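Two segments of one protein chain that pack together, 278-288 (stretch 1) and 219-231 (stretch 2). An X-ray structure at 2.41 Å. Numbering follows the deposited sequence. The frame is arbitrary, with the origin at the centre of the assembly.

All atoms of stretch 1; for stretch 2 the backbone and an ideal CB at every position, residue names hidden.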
# COMPACT_ATOMS: atom_id res chain seq x y z
N GLU A 278 13.15 5.97 17.39
CA GLU A 278 11.86 6.59 17.11
C GLU A 278 10.87 5.50 16.74
O GLU A 278 11.26 4.37 16.43
CB GLU A 278 11.98 7.63 15.99
CG GLU A 278 12.42 7.04 14.66
CD GLU A 278 12.85 8.11 13.66
OE1 GLU A 278 13.45 9.11 14.10
OE2 GLU A 278 12.59 7.94 12.45
N TYR A 279 9.59 5.85 16.78
CA TYR A 279 8.56 4.95 16.29
C TYR A 279 8.57 4.93 14.77
O TYR A 279 8.95 5.90 14.11
CB TYR A 279 7.18 5.39 16.79
CG TYR A 279 6.91 5.12 18.26
CD1 TYR A 279 6.52 3.86 18.70
CD2 TYR A 279 7.01 6.14 19.20
CE1 TYR A 279 6.26 3.62 20.03
CE2 TYR A 279 6.76 5.90 20.54
CZ TYR A 279 6.38 4.64 20.95
OH TYR A 279 6.12 4.40 22.27
N ILE A 280 8.15 3.80 14.20
CA ILE A 280 7.77 3.72 12.79
C ILE A 280 6.39 4.35 12.69
O ILE A 280 5.38 3.71 12.98
CB ILE A 280 7.78 2.28 12.27
CG1 ILE A 280 9.13 1.62 12.54
CG2 ILE A 280 7.45 2.26 10.79
CD1 ILE A 280 9.24 0.22 11.99
N GLY A 281 6.34 5.63 12.29
CA GLY A 281 5.10 6.39 12.40
C GLY A 281 3.97 5.88 11.53
O GLY A 281 2.80 6.07 11.85
N VAL A 282 4.31 5.21 10.42
CA VAL A 282 3.29 4.80 9.47
C VAL A 282 2.37 3.73 10.06
O VAL A 282 1.20 3.63 9.67
CB VAL A 282 3.94 4.33 8.15
CG1 VAL A 282 4.69 3.01 8.35
CG2 VAL A 282 2.91 4.21 7.04
N ILE A 283 2.86 2.92 11.00
CA ILE A 283 2.02 1.84 11.53
C ILE A 283 0.84 2.38 12.33
O ILE A 283 -0.17 1.67 12.47
CB ILE A 283 2.85 0.86 12.39
CG1 ILE A 283 3.25 1.51 13.72
CG2 ILE A 283 4.08 0.39 11.62
CD1 ILE A 283 4.18 0.66 14.56
N HIS A 284 0.91 3.62 12.82
CA HIS A 284 -0.20 4.19 13.58
C HIS A 284 -1.47 4.25 12.74
O HIS A 284 -2.58 4.26 13.30
CB HIS A 284 0.17 5.59 14.07
CG HIS A 284 -0.73 6.11 15.14
ND1 HIS A 284 -0.62 5.71 16.46
CD2 HIS A 284 -1.77 6.98 15.10
CE1 HIS A 284 -1.55 6.32 17.18
NE2 HIS A 284 -2.26 7.10 16.37
N THR A 285 -1.33 4.29 11.42
CA THR A 285 -2.49 4.29 10.53
C THR A 285 -3.33 3.04 10.72
O THR A 285 -4.56 3.11 10.72
CB THR A 285 -2.01 4.41 9.08
OG1 THR A 285 -1.49 5.73 8.87
CG2 THR A 285 -3.15 4.16 8.10
N MET A 286 -2.68 1.88 10.91
CA MET A 286 -3.43 0.65 11.13
C MET A 286 -4.18 0.67 12.45
O MET A 286 -5.29 0.14 12.54
CB MET A 286 -2.48 -0.56 11.06
CG MET A 286 -2.05 -0.91 9.63
SD MET A 286 -0.77 -2.18 9.54
CE MET A 286 0.67 -1.28 10.10
N PHE A 287 -3.61 1.29 13.49
CA PHE A 287 -4.35 1.47 14.73
C PHE A 287 -5.57 2.36 14.51
O PHE A 287 -6.66 2.05 15.01
CB PHE A 287 -3.45 2.08 15.81
CG PHE A 287 -4.21 2.59 17.00
CD1 PHE A 287 -4.80 1.71 17.88
CD2 PHE A 287 -4.32 3.95 17.23
CE1 PHE A 287 -5.50 2.17 18.98
CE2 PHE A 287 -5.02 4.42 18.33
CZ PHE A 287 -5.61 3.53 19.21
N GLU A 288 -5.41 3.44 13.76
CA GLU A 288 -6.55 4.32 13.50
C GLU A 288 -7.62 3.61 12.67
O GLU A 288 -8.81 3.77 12.93
CB GLU A 288 -6.07 5.60 12.81
CG GLU A 288 -5.64 6.68 13.80
CD GLU A 288 -4.74 7.73 13.20
OE1 GLU A 288 -4.13 7.47 12.14
OE2 GLU A 288 -4.64 8.83 13.79
N UNK A 219 10.92 1.51 16.42
CA UNK A 219 10.08 0.82 17.38
C UNK A 219 8.73 0.48 16.76
O UNK A 219 8.08 1.34 16.15
CB UNK A 219 9.89 1.67 18.64
N UNK A 220 8.33 -0.78 16.92
CA UNK A 220 7.16 -1.35 16.26
C UNK A 220 6.32 -2.04 17.33
O UNK A 220 6.39 -3.26 17.50
CB UNK A 220 7.56 -2.32 15.15
N UNK A 221 5.52 -1.28 18.08
CA UNK A 221 4.60 -1.90 19.04
C UNK A 221 3.54 -2.71 18.33
O UNK A 221 3.00 -2.30 17.29
CB UNK A 221 3.94 -0.84 19.92
N UNK A 222 3.22 -3.88 18.89
CA UNK A 222 2.28 -4.79 18.23
C UNK A 222 0.90 -4.17 18.07
O UNK A 222 0.20 -4.47 17.10
CB UNK A 222 2.17 -6.10 19.02
N UNK A 223 0.49 -3.31 19.00
CA UNK A 223 -0.81 -2.66 18.85
C UNK A 223 -0.81 -1.60 17.77
O UNK A 223 -1.88 -1.11 17.41
CB UNK A 223 -1.24 -2.03 20.18
N UNK A 224 0.37 -1.24 17.25
CA UNK A 224 0.60 -0.18 16.27
C UNK A 224 0.31 1.21 16.82
O UNK A 224 0.34 2.19 16.06
CB UNK A 224 -0.26 -0.43 15.03
N UNK A 225 0.04 1.33 18.12
CA UNK A 225 -0.13 2.64 18.74
C UNK A 225 1.23 3.30 18.91
O UNK A 225 2.10 2.78 19.62
CB UNK A 225 -0.84 2.52 20.09
N UNK A 226 1.42 4.44 18.26
CA UNK A 226 2.63 5.22 18.41
C UNK A 226 2.39 6.35 19.40
O UNK A 226 1.35 7.01 19.36
CB UNK A 226 3.09 5.77 17.06
N UNK A 227 3.35 6.56 20.29
CA UNK A 227 3.32 7.64 21.25
C UNK A 227 4.18 8.80 20.74
O UNK A 227 4.95 8.65 19.78
CB UNK A 227 3.80 7.16 22.62
N UNK A 228 4.03 9.96 21.37
CA UNK A 228 4.77 11.14 20.92
C UNK A 228 6.27 10.94 21.05
O UNK A 228 7.04 11.46 20.24
CB UNK A 228 4.34 12.37 21.72
N UNK A 229 6.70 10.18 22.06
CA UNK A 229 8.11 9.88 22.27
C UNK A 229 8.22 8.49 22.87
O UNK A 229 7.38 8.10 23.69
CB UNK A 229 8.77 10.92 23.17
N UNK A 230 9.24 7.74 22.46
CA UNK A 230 9.46 6.42 23.04
C UNK A 230 9.76 6.54 24.53
O UNK A 230 9.51 5.60 25.30
CB UNK A 230 10.60 5.70 22.32
N UNK A 231 10.28 7.69 24.95
CA UNK A 231 10.52 7.96 26.37
C UNK A 231 9.23 8.04 27.17
O UNK A 231 9.29 7.98 28.41
CB UNK A 231 11.30 9.26 26.53

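Position 219 pairs with Tyr 279 in a parallel bridge, CA to CA 4.5 Å. Its N donates to Glu 278 O at 2.9 Å, and Ile 280 N donates to its O at 3.1 Å. The ideal CB lies 4.0 Å from Tyr 279 CD1, on the same face of the sheet as that side chain. Beta-branched or aromatic residues are among those that would suit; proline would lose the N-H. The residue is Phe 219. Its CB packs 4.1 Å from Tyr 279 CD1.

At 220 the CB points sideways, 4.4 Å from Ile 280 CD1 and 4.5 Å from Ile 283 CD1. Leucine, methionine or an aromatic would fit these methyls. It is Phe 220. Ile 283 CG2 sits over its ring face, 4.1 Å from the centroid, and Ile 280 CD1 lies 4.0 Å from its CD2.

At 221 the CB points toward stretch 1. Phi is -66°, and N makes no hydrogen bond to stretch 1, so proline is possible, as are small apolar residues. It is Pro 221. Its CD touches Ile 283 CD1 at 3.7 Å and Tyr 279 CD1 at 3.9 Å. It opens a type I turn ending at 224.

Position 222 points away, and polar residues suit. It is Gln 222. Position 223 points sideways with no atom of stretch 1 within 5.5 Å of its CB; small polar residues fit the turn. It is Ser 223, whose OG accepts from the backbone N of 225.

Position 224 has phi 67°, which favours glycine, asparagine or aspartate. Yet its CB points toward stretch 1, 3.3 Å from Ile 283 O, so a compact side chain suits. It is Cys 224, with SG 4.2 Å from Met 286 CE.

At 225 the CB points sideways, 4.6 Å from Phe 287 CG. A long aliphatic stem could cover that ring. It is Arg 225. Its CG lies over the face of the Phe 287 ring, 3.3 Å from that ring's centroid. Arg 225 NE donates to Ser 223 OG at 3.1 Å.

At 226 the backbone N donates to His 284 ND1 at 3.0 Å, excluding proline. The CB points sideways, 4.1 Å from Tyr 279 CG; cysteine, serine, alanine or valine are plausible. It is Cys 226, with SG 3.7 Å from Ile 283 CG1.

At 227 the CB points sideways, 3.6 Å from Tyr 279 OH; many flexible residues suit. It is Arg 227. Arg 227 CG lies 3.5 Å from Tyr 279 OH, and the end of the side chain leads away.

Positions 228 and 229 point away, with no atom of stretch 1 within 5.5 Å of either CB; polar or small residues suit. They are Asp 228 and Ser 229.

At 230 the CB points sideways, 4.2 Å from Tyr 279 CE2, inviting an aliphatic residue. It is Ile 230, whose end comes nearer, with CD1 3.6 Å from Tyr 279 CZ.

Position 231 also points away, and many residues would do. It is Ala 231, whose N donates to Ser 229 OG at 3.1 Å.

Stretch 2 219-231: FFPQSCRCRDSIA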
# COMPACT_ATOMS: atom_id res chain seq x y z
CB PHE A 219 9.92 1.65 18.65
CG PHE A 219 11.18 1.73 19.46
CD1 PHE A 219 11.47 0.77 20.41
CD2 PHE A 219 12.09 2.75 19.24
CE1 PHE A 219 12.64 0.84 21.14
CE2 PHE A 219 13.27 2.82 19.97
CZ PHE A 219 13.54 1.86 20.92
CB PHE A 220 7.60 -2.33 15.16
CG PHE A 220 6.52 -2.69 14.17
CD1 PHE A 220 5.20 -2.86 14.56
CD2 PHE A 220 6.85 -2.89 12.83
CE1 PHE A 220 4.22 -3.21 13.64
CE2 PHE A 220 5.88 -3.24 11.91
CZ PHE A 220 4.56 -3.40 12.31
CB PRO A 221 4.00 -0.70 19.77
CG PRO A 221 4.10 0.43 18.79
CD PRO A 221 5.39 0.19 18.06
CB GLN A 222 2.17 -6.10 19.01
CG GLN A 222 1.24 -7.11 18.37
CD GLN A 222 1.20 -8.43 19.11
OE1 GLN A 222 1.88 -8.61 20.12
NE2 GLN A 222 0.40 -9.37 18.62
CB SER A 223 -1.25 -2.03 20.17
OG SER A 223 -0.56 -0.81 20.39
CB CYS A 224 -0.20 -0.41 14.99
SG CYS A 224 0.15 -2.02 14.23
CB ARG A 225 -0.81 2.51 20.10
CG ARG A 225 -2.30 2.29 20.04
CD ARG A 225 -2.89 2.12 21.44
NE ARG A 225 -2.28 1.01 22.16
CZ ARG A 225 -2.49 0.76 23.45
NH1 ARG A 225 -3.30 1.54 24.15
NH2 ARG A 225 -1.89 -0.27 24.03
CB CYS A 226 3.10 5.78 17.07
SG CYS A 226 3.43 4.51 15.82
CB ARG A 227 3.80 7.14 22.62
CG ARG A 227 3.08 5.86 23.05
CD ARG A 227 3.45 5.41 24.44
NE ARG A 227 2.79 6.22 25.45
CZ ARG A 227 2.76 5.93 26.75
NH1 ARG A 227 3.36 4.83 27.20
NH2 ARG A 227 2.14 6.73 27.59
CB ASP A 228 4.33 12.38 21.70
CG ASP A 228 3.03 12.97 21.19
OD1 ASP A 228 2.80 12.94 19.96
OD2 ASP A 228 2.25 13.48 22.02
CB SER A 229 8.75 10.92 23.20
OG SER A 229 10.05 10.52 23.59
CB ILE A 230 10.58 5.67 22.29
CG1 ILE A 230 10.66 4.22 22.75
CG2 ILE A 230 11.91 6.37 22.49
CD1 ILE A 230 9.46 3.38 22.37
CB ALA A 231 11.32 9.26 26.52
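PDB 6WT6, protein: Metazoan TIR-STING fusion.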